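Side-chain contacts in Pre-mRNA splicing factor PRP8 (Cyanidioschyzon merolae, PDB 6NQI), which probably binds the spliceosomal snRNAs and the intron as part of the spliceosome, the piece here being its RNase H-like domain: residues T68-R71 / E77-R80; W12-R17 / W60-H65. One frame throughout, in Å; residues are numbered along the deposited sequence.

Contact 1. Residues T68-R71 / E77-R80; sequences TMLR and ELPR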
ATOM      1  N   THR A  68      -8.918   1.341  11.881  1.00 51.96           N
ATOM      2  CA  THR A  68      -8.022   0.809  12.913  1.00 52.65           C
ATOM      3  C   THR A  68      -6.622   1.414  12.803  1.00 52.14           C
ATOM      4  O   THR A  68      -6.006   1.777  13.821  1.00 53.12           O
ATOM      5  CB  THR A  68      -7.972  -0.723  12.834  1.00 50.11           C
ATOM      6  OG1 THR A  68      -9.298  -1.226  12.986  1.00 50.06           O
ATOM      7  CG2 THR A  68      -7.131  -1.283  13.966  1.00 50.52           C
ATOM      8  N   MET A  69      -6.105   1.527  11.577  1.00 67.36           N
ATOM      9  CA  MET A  69      -4.787   2.128  11.397  1.00 66.81           C
ATOM     10  C   MET A  69      -4.792   3.592  11.822  1.00 68.07           C
ATOM     11  O   MET A  69      -3.799   4.077  12.381  1.00 68.51           O
ATOM     12  CB  MET A  69      -4.304   2.018   9.942  1.00 63.77           C
ATOM     13  CG  MET A  69      -4.116   0.616   9.362  1.00 60.29           C
ATOM     14  SD  MET A  69      -3.234  -0.552  10.427  1.00 60.83           S
ATOM     15  CE  MET A  69      -1.737   0.334  10.826  1.00 62.30           C
ATOM     16  N   LEU A  70      -5.905   4.302  11.597  1.00 53.73           N
ATOM     17  CA  LEU A  70      -6.018   5.662  12.108  1.00 54.45           C
ATOM     18  C   LEU A  70      -5.925   5.659  13.624  1.00 56.25           C
ATOM     19  O   LEU A  70      -5.147   6.418  14.218  1.00 57.29           O
ATOM     20  CB  LEU A  70      -7.336   6.301  11.657  1.00 54.00           C
ATOM     21  CG  LEU A  70      -7.435   6.678  10.176  1.00 51.68           C
ATOM     22  CD1 LEU A  70      -8.846   7.118   9.821  1.00 51.14           C
ATOM     23  CD2 LEU A  70      -6.410   7.711   9.800  1.00 51.12           C
ATOM     24  N   ARG A  71      -6.697   4.782  14.264  1.00 57.59           N
ATOM     25  CA  ARG A  71      -6.730   4.732  15.723  1.00 58.91           C
ATOM     26  C   ARG A  71      -5.365   4.439  16.318  1.00 59.11           C
ATOM     27  O   ARG A  71      -5.101   4.812  17.463  1.00 63.04           O
ATOM     28  CB  ARG A  71      -7.732   3.680  16.183  1.00 59.22           C
ATOM     29  CG  ARG A  71      -9.188   4.047  16.035  1.00 59.08           C
ATOM     30  CD  ARG A  71     -10.008   3.097  16.865  1.00 60.26           C
ATOM     31  NE  ARG A  71     -11.347   3.594  17.159  1.00 62.56           N
ATOM     32  CZ  ARG A  71     -12.463   3.026  16.707  1.00 61.51           C
ATOM     33  NH1 ARG A  71     -12.374   1.947  15.921  1.00 58.97           N
ATOM     34  NH2 ARG A  71     -13.656   3.549  17.036  1.00 64.25           N
ATOM     35  N   GLU A  77       0.959  12.261  13.531  1.00 77.72           N
ATOM     36  CA  GLU A  77       1.289  11.407  12.399  1.00 76.01           C
ATOM     37  C   GLU A  77       0.052  10.967  11.622  1.00 75.03           C
ATOM     38  O   GLU A  77       0.130  10.043  10.805  1.00 73.59           O
ATOM     39  CB  GLU A  77       2.065  10.178  12.855  1.00 74.30           C
ATOM     40  CG  GLU A  77       3.484  10.404  13.321  1.00 76.39           C
ATOM     41  CD  GLU A  77       4.117   9.082  13.742  1.00 76.08           C
ATOM     42  OE1 GLU A  77       4.437   8.926  14.942  1.00 79.32           O
ATOM     43  OE2 GLU A  77       4.259   8.185  12.866  1.00 73.72           O
ATOM     44  N   LEU A  78      -1.081  11.621  11.850  1.00 58.34           N
ATOM     45  CA  LEU A  78      -2.290  11.301  11.111  1.00 57.70           C
ATOM     46  C   LEU A  78      -2.146  11.800   9.681  1.00 59.02           C
ATOM     47  O   LEU A  78      -1.541  12.847   9.451  1.00 61.03           O
ATOM     48  CB  LEU A  78      -3.492  11.969  11.757  1.00 58.28           C
ATOM     49  CG  LEU A  78      -3.905  11.443  13.132  1.00 58.04           C
ATOM     50  CD1 LEU A  78      -5.007  12.331  13.696  1.00 60.99           C
ATOM     51  CD2 LEU A  78      -4.327   9.979  13.072  1.00 56.83           C
ATOM     52  N   PRO A  79      -2.672  11.087   8.701  1.00 63.52           N
ATOM     53  CA  PRO A  79      -2.558  11.569   7.326  1.00 65.34           C
ATOM     54  C   PRO A  79      -3.387  12.830   7.103  1.00 67.00           C
ATOM     55  O   PRO A  79      -4.436  13.031   7.714  1.00 66.17           O
ATOM     56  CB  PRO A  79      -3.078  10.390   6.494  1.00 63.60           C
ATOM     57  CG  PRO A  79      -4.003   9.701   7.387  1.00 61.47           C
ATOM     58  CD  PRO A  79      -3.400   9.809   8.760  1.00 61.14           C
ATOM     59  N   ARG A  80      -2.878  13.699   6.239  1.00 65.77           N
ATOM     60  CA  ARG A  80      -3.622  14.884   5.835  1.00 66.68           C
ATOM     61  C   ARG A  80      -4.648  14.584   4.751  1.00 65.76           C
ATOM     62  O   ARG A  80      -5.471  15.449   4.445  1.00 65.38           O
ATOM     63  CB  ARG A  80      -2.650  15.993   5.406  1.00 69.19           C
ATOM     64  CG  ARG A  80      -1.949  16.610   6.611  1.00 69.56           C
ATOM     65  CD  ARG A  80      -0.742  17.417   6.217  1.00 69.05           C
ATOM     66  NE  ARG A  80      -0.856  18.831   6.614  1.00 70.21           N
ATOM     67  CZ  ARG A  80       0.016  19.779   6.262  1.00 69.07           C
ATOM     68  NH1 ARG A  80       1.065  19.476   5.497  1.00 66.98           N
ATOM     69  NH2 ARG A  80      -0.157  21.038   6.674  1.00 71.38           N
TER
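Leu-70, one residue before the end of helix 54-71, meets Leu-78 and Pro-79 of the loop that leads on to the next strand, and it is the one residue of 68-71 that touches 77-80. Two residues earlier stands Thr-68, whose short hydroxyl can fold back to its own backbone, OG1 being hydrogen-bonded to the carbonyl oxygen of Glu-64. Met-69, long and flexible, lies against Trp-12 of strand 11-21. Leu-70 does not aim its CB straight at 77-80; its side chain reaches the loop only at its end. Its CG stands anti to the carbonyl carbon (chi1 -72°) and CD1 runs on in an extended line from CA, which leaves CD2 as the branch that reaches across. This methyl sits 3.8 Å from CD of Pro-79, with CG of the same ring almost as near, so that it rests against the CG-CD side of the pyrrolidine, the two side chains crossing at a slant. The loop is the last step of a beta-alpha-beta crossover in the RNase H-like fold, in which helix 54-71 carries the chain from strand 37-43 to the parallel strand 81-84. Leu-78 answers Leu-70 more loosely: the two CD2 methyls are 4.5 Å apart, while CD2 of Leu-78 comes within 3.8 Å of the carbonyl oxygen of Leu-70. Branched leucines suit both places because each can present one methyl to its partner, and both also touch Tyr-102. Pro-79, with its rigid ring and extended backbone, gives Leu-70 a fixed apolar surface just before strand 81-84 begins.

Contact 2. Residues W12-R17 / W60-H65; sequences WIVDDR and WKCAEH. With BME (beta-mercaptoethanol), chain C.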
ATOM      1  N   TRP A  12      -2.366   8.886   2.687  1.00 46.70           N
ATOM      2  CA  TRP A  12      -2.487   7.424   2.760  1.00 43.85           C
ATOM      3  C   TRP A  12      -3.156   6.925   1.490  1.00 43.35           C
ATOM      4  O   TRP A  12      -4.342   7.190   1.269  1.00 40.62           O
ATOM      5  CB  TRP A  12      -3.282   6.961   3.984  1.00 38.81           C
ATOM      6  CG  TRP A  12      -2.483   6.932   5.253  1.00 38.69           C
ATOM      7  CD1 TRP A  12      -1.208   7.353   5.407  1.00 42.62           C
ATOM      8  CD2 TRP A  12      -2.906   6.461   6.539  1.00 34.85           C
ATOM      9  NE1 TRP A  12      -0.792   7.167   6.700  1.00 40.92           N
ATOM     10  CE2 TRP A  12      -1.818   6.631   7.421  1.00 36.25           C
ATOM     11  CE3 TRP A  12      -4.092   5.882   7.025  1.00 31.13           C
ATOM     12  CZ2 TRP A  12      -1.872   6.268   8.758  1.00 35.83           C
ATOM     13  CZ3 TRP A  12      -4.152   5.509   8.374  1.00 30.96           C
ATOM     14  CH2 TRP A  12      -3.048   5.713   9.222  1.00 33.26           C
ATOM     15  N   ILE A  13      -2.409   6.196   0.668  1.00 39.76           N
ATOM     16  CA  ILE A  13      -2.967   5.534  -0.503  1.00 40.02           C
ATOM     17  C   ILE A  13      -3.410   4.121  -0.087  1.00 38.78           C
ATOM     18  O   ILE A  13      -2.588   3.297   0.346  1.00 40.03           O
ATOM     19  CB  ILE A  13      -1.945   5.474  -1.647  1.00 45.23           C
ATOM     20  CG1 ILE A  13      -1.164   6.788  -1.826  1.00 49.47           C
ATOM     21  CG2 ILE A  13      -2.677   5.196  -2.936  1.00 45.59           C
ATOM     22  CD1 ILE A  13      -1.950   8.002  -2.348  1.00 48.40           C
ATOM     23  N   VAL A  14      -4.706   3.841  -0.189  1.00 45.07           N
ATOM     24  CA  VAL A  14      -5.247   2.566   0.249  1.00 45.41           C
ATOM     25  C   VAL A  14      -5.717   1.778  -0.964  1.00 47.57           C
ATOM     26  O   VAL A  14      -6.493   2.290  -1.786  1.00 46.10           O
ATOM     27  CB  VAL A  14      -6.381   2.757   1.261  1.00 40.98           C
ATOM     28  CG1 VAL A  14      -6.668   1.391   1.963  1.00 40.17           C
ATOM     29  CG2 VAL A  14      -6.041   3.911   2.231  1.00 38.52           C
ATOM     30  N   ASP A  15      -5.208   0.552  -1.098  1.00 52.05           N
ATOM     31  CA  ASP A  15      -5.500  -0.321  -2.235  1.00 52.24           C
ATOM     32  C   ASP A  15      -5.894  -1.685  -1.681  1.00 49.85           C
ATOM     33  O   ASP A  15      -5.073  -2.371  -1.058  1.00 51.52           O
ATOM     34  CB  ASP A  15      -4.284  -0.411  -3.169  1.00 56.89           C
ATOM     35  CG  ASP A  15      -4.601  -1.054  -4.517  1.00 57.04           C
ATOM     36  OD1 ASP A  15      -5.621  -1.756  -4.652  1.00 54.58           O
ATOM     37  OD2 ASP A  15      -3.822  -0.843  -5.477  1.00 60.30           O
ATOM     38  N   ASP A  16      -7.147  -2.076  -1.891  1.00 58.87           N
ATOM     39  CA  ASP A  16      -7.620  -3.363  -1.404  1.00 60.81           C
ATOM     40  C   ASP A  16      -7.965  -4.318  -2.537  1.00 62.82           C
ATOM     41  O   ASP A  16      -8.510  -5.387  -2.284  1.00 64.80           O
ATOM     42  CB  ASP A  16      -8.811  -3.167  -0.453  1.00 60.57           C
ATOM     43  CG  ASP A  16     -10.072  -2.709  -1.164  1.00 60.42           C
ATOM     44  OD1 ASP A  16      -9.986  -2.241  -2.325  1.00 59.28           O
ATOM     45  OD2 ASP A  16     -11.154  -2.790  -0.533  1.00 62.21           O
ATOM     46  N   ARG A  17      -7.591  -3.985  -3.767  1.00 50.84           N
ATOM     47  CA  ARG A  17      -7.931  -4.779  -4.939  1.00 52.05           C
ATOM     48  C   ARG A  17      -7.384  -6.213  -4.899  1.00 54.62           C
ATOM     49  O   ARG A  17      -7.736  -7.019  -5.772  1.00 55.52           O
ATOM     50  CB  ARG A  17      -7.436  -4.054  -6.182  1.00 51.69           C
ATOM     51  CG  ARG A  17      -8.242  -2.836  -6.481  1.00 49.65           C
ATOM     52  CD  ARG A  17      -7.696  -2.083  -7.658  1.00 49.98           C
ATOM     53  NE  ARG A  17      -6.490  -1.329  -7.328  1.00 50.65           N
ATOM     54  CZ  ARG A  17      -5.926  -0.467  -8.173  1.00 51.78           C
ATOM     55  NH1 ARG A  17      -6.485  -0.280  -9.368  1.00 51.91           N
ATOM     56  NH2 ARG A  17      -4.832   0.213  -7.827  1.00 53.38           N
ATOM     57  N   TRP A  60     -16.223  -3.181   3.339  1.00 48.76           N
ATOM     58  CA  TRP A  60     -16.389  -2.875   4.751  1.00 47.18           C
ATOM     59  C   TRP A  60     -15.166  -3.276   5.564  1.00 43.32           C
ATOM     60  O   TRP A  60     -14.781  -2.552   6.491  1.00 42.19           O
ATOM     61  CB  TRP A  60     -17.651  -3.535   5.288  1.00 48.83           C
ATOM     62  CG  TRP A  60     -18.870  -2.756   4.927  1.00 51.60           C
ATOM     63  CD1 TRP A  60     -19.816  -3.079   3.995  1.00 54.00           C
ATOM     64  CD2 TRP A  60     -19.237  -1.478   5.439  1.00 51.42           C
ATOM     65  NE1 TRP A  60     -20.775  -2.096   3.925  1.00 54.29           N
ATOM     66  CE2 TRP A  60     -20.436  -1.098   4.798  1.00 52.53           C
ATOM     67  CE3 TRP A  60     -18.670  -0.617   6.384  1.00 49.60           C
ATOM     68  CZ2 TRP A  60     -21.083   0.101   5.082  1.00 51.64           C
ATOM     69  CZ3 TRP A  60     -19.310   0.560   6.668  1.00 48.82           C
ATOM     70  CH2 TRP A  60     -20.507   0.916   6.018  1.00 51.03           C
ATOM     71  N   LYS A  61     -14.538  -4.417   5.245  1.00 61.48           N
ATOM     72  CA  LYS A  61     -13.289  -4.764   5.927  1.00 58.35           C
ATOM     73  C   LYS A  61     -12.192  -3.745   5.635  1.00 56.47           C
ATOM     74  O   LYS A  61     -11.401  -3.406   6.523  1.00 55.12           O
ATOM     75  CB  LYS A  61     -12.812  -6.178   5.572  1.00 57.15           C
ATOM     76  CG  LYS A  61     -13.532  -7.298   6.339  1.00 57.88           C
ATOM     77  CD  LYS A  61     -12.588  -8.456   6.677  1.00 55.81           C
ATOM     78  CE  LYS A  61     -11.963  -8.350   8.077  1.00 55.07           C
ATOM     79  NZ  LYS A  61     -13.003  -8.416   9.146  1.00 55.94           N
ATOM     80  N   CYS A  62     -12.133  -3.221   4.412  1.00 61.23           N
ATOM     81  CA  CYS A  62     -11.138  -2.196   4.139  1.00 58.88           C
ATOM     82  C   CYS A  62     -11.414  -0.925   4.942  1.00 59.44           C
ATOM     83  O   CYS A  62     -10.490  -0.330   5.521  1.00 57.80           O
ATOM     84  CB  CYS A  62     -11.095  -1.886   2.651  1.00 59.11           C
ATOM     85  SG  CYS A  62      -9.792  -0.664   2.305  1.00 54.62           S
ATOM     86  N   ALA A  63     -12.680  -0.491   4.981  1.00 41.83           N
ATOM     87  CA  ALA A  63     -13.044   0.686   5.772  1.00 42.72           C
ATOM     88  C   ALA A  63     -12.686   0.494   7.243  1.00 43.16           C
ATOM     89  O   ALA A  63     -12.130   1.393   7.893  1.00 43.39           O
ATOM     90  CB  ALA A  63     -14.535   0.970   5.609  1.00 45.90           C
ATOM     91  N   GLU A  64     -13.019  -0.679   7.796  1.00 58.11           N
ATOM     92  CA  GLU A  64     -12.716  -0.942   9.195  1.00 58.77           C
ATOM     93  C   GLU A  64     -11.204  -0.983   9.436  1.00 56.97           C
ATOM     94  O   GLU A  64     -10.717  -0.497  10.469  1.00 58.46           O
ATOM     95  CB  GLU A  64     -13.410  -2.239   9.616  1.00 58.97           C
ATOM     96  CG  GLU A  64     -13.543  -2.400  11.111  1.00 59.81           C
ATOM     97  CD  GLU A  64     -12.294  -2.936  11.785  1.00 58.87           C
ATOM     98  OE1 GLU A  64     -11.423  -3.529  11.083  1.00 56.97           O
ATOM     99  OE2 GLU A  64     -12.203  -2.785  13.035  1.00 60.18           O
ATOM    100  N   HIS A  65     -10.442  -1.505   8.471  1.00 47.43           N
ATOM    101  CA  HIS A  65      -8.987  -1.548   8.616  1.00 45.63           C
ATOM    102  C   HIS A  65      -8.388  -0.148   8.642  1.00 46.15           C
ATOM    103  O   HIS A  65      -7.568   0.164   9.515  1.00 47.61           O
ATOM    104  CB  HIS A  65      -8.367  -2.393   7.490  1.00 42.58           C
ATOM    105  CG  HIS A  65      -6.869  -2.307   7.413  1.00 40.57           C
ATOM    106  ND1 HIS A  65      -6.204  -1.857   6.286  1.00 38.28           N
ATOM    107  CD2 HIS A  65      -5.910  -2.575   8.334  1.00 40.97           C
ATOM    108  CE1 HIS A  65      -4.900  -1.877   6.509  1.00 37.43           C
ATOM    109  NE2 HIS A  65      -4.695  -2.296   7.748  1.00 39.14           N
TER
HETATM  110  C1  BME C2101      -9.063   0.577  -0.690  0.81 52.71           C
HETATM  111  C2  BME C2101     -10.438   1.017  -0.228  0.81 52.71           C
HETATM  112  O1  BME C2101      -9.197   0.384  -2.075  0.81 52.71           O
HETATM  113  S2  BME C2101     -10.674   0.986   1.566  0.81 52.71           S
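Val-14 and Asp-16, two residues apart on one side of strand 11-21, both face Cys-62 of helix 54-71. The cysteine side chain is short enough to stand between them. With SG anti to the backbone N (chi1 -177°), Cys-62 points its sulfur at the strand, where CG1 of Val-14 lies 3.8 Å from SG; the branched valine supplies an apolar wall. The sulfur is modified: SG is bonded at 2.0 Å to S2 of beta-mercaptoethanol, probably picked up from the crystallisation liquor. The arm of this mixed disulfide runs across the strand, its C1 resting 3.7 Å from CG1 of Val-14. Its hydroxyl O1 donates to OD1 of Asp-16 at 2.8 Å and receives a weak bond from the Asp-16 backbone N. Strand 11-21 is the first strand of the RNase H fold, and in RNase H enzymes this strand carries a metal-binding aspartate; here helix 54-71 packs on one face of the sheet, against this strand. Asp-16 holds CG between its backbone N and carbonyl carbon (chi1 70°), a turn that swings the carboxylate toward the helix, OD2 ending 3.3 Å from CB of Cys-62. With an alanine in place of Asp-16, the adduct's hydroxyl would probably lose its acceptor and keep at most the weak bond from the backbone N, and its arm would be freer to turn. Asp-15 points the other way and is gripped by Arg-17 instead. The guanidinium comes edge-on, NE reaching OD1 at 2.8 Å and NH2 reaching OD2 at 2.8 Å from above the carboxylate plane. OD1 also accepts from the backbone N of Arg-17, on the opposite face from NE, closing an Asx turn where the chain turns a corner.

Contacts 1 and 2 both draw on helix 54-71, with centres 13 Å apart, and follow one another along the chain. Trp-12 joins them: it belongs to the strand of contact 2 but reaches the residues of contact 1. Leu-70 CD2 lies 3.5 Å from Trp-12 CZ3, and Pro-79 CG lies 3.5 Å from Trp-12 CD2, both over the same face of the indole. The Leu-70 and Pro-79 pair therefore packs onto the strand as well as onto each other. The beta-mercaptoethanol adduct belongs to contact 2 alone, where it is bonded to Cys-62, two helical turns before Leu-70.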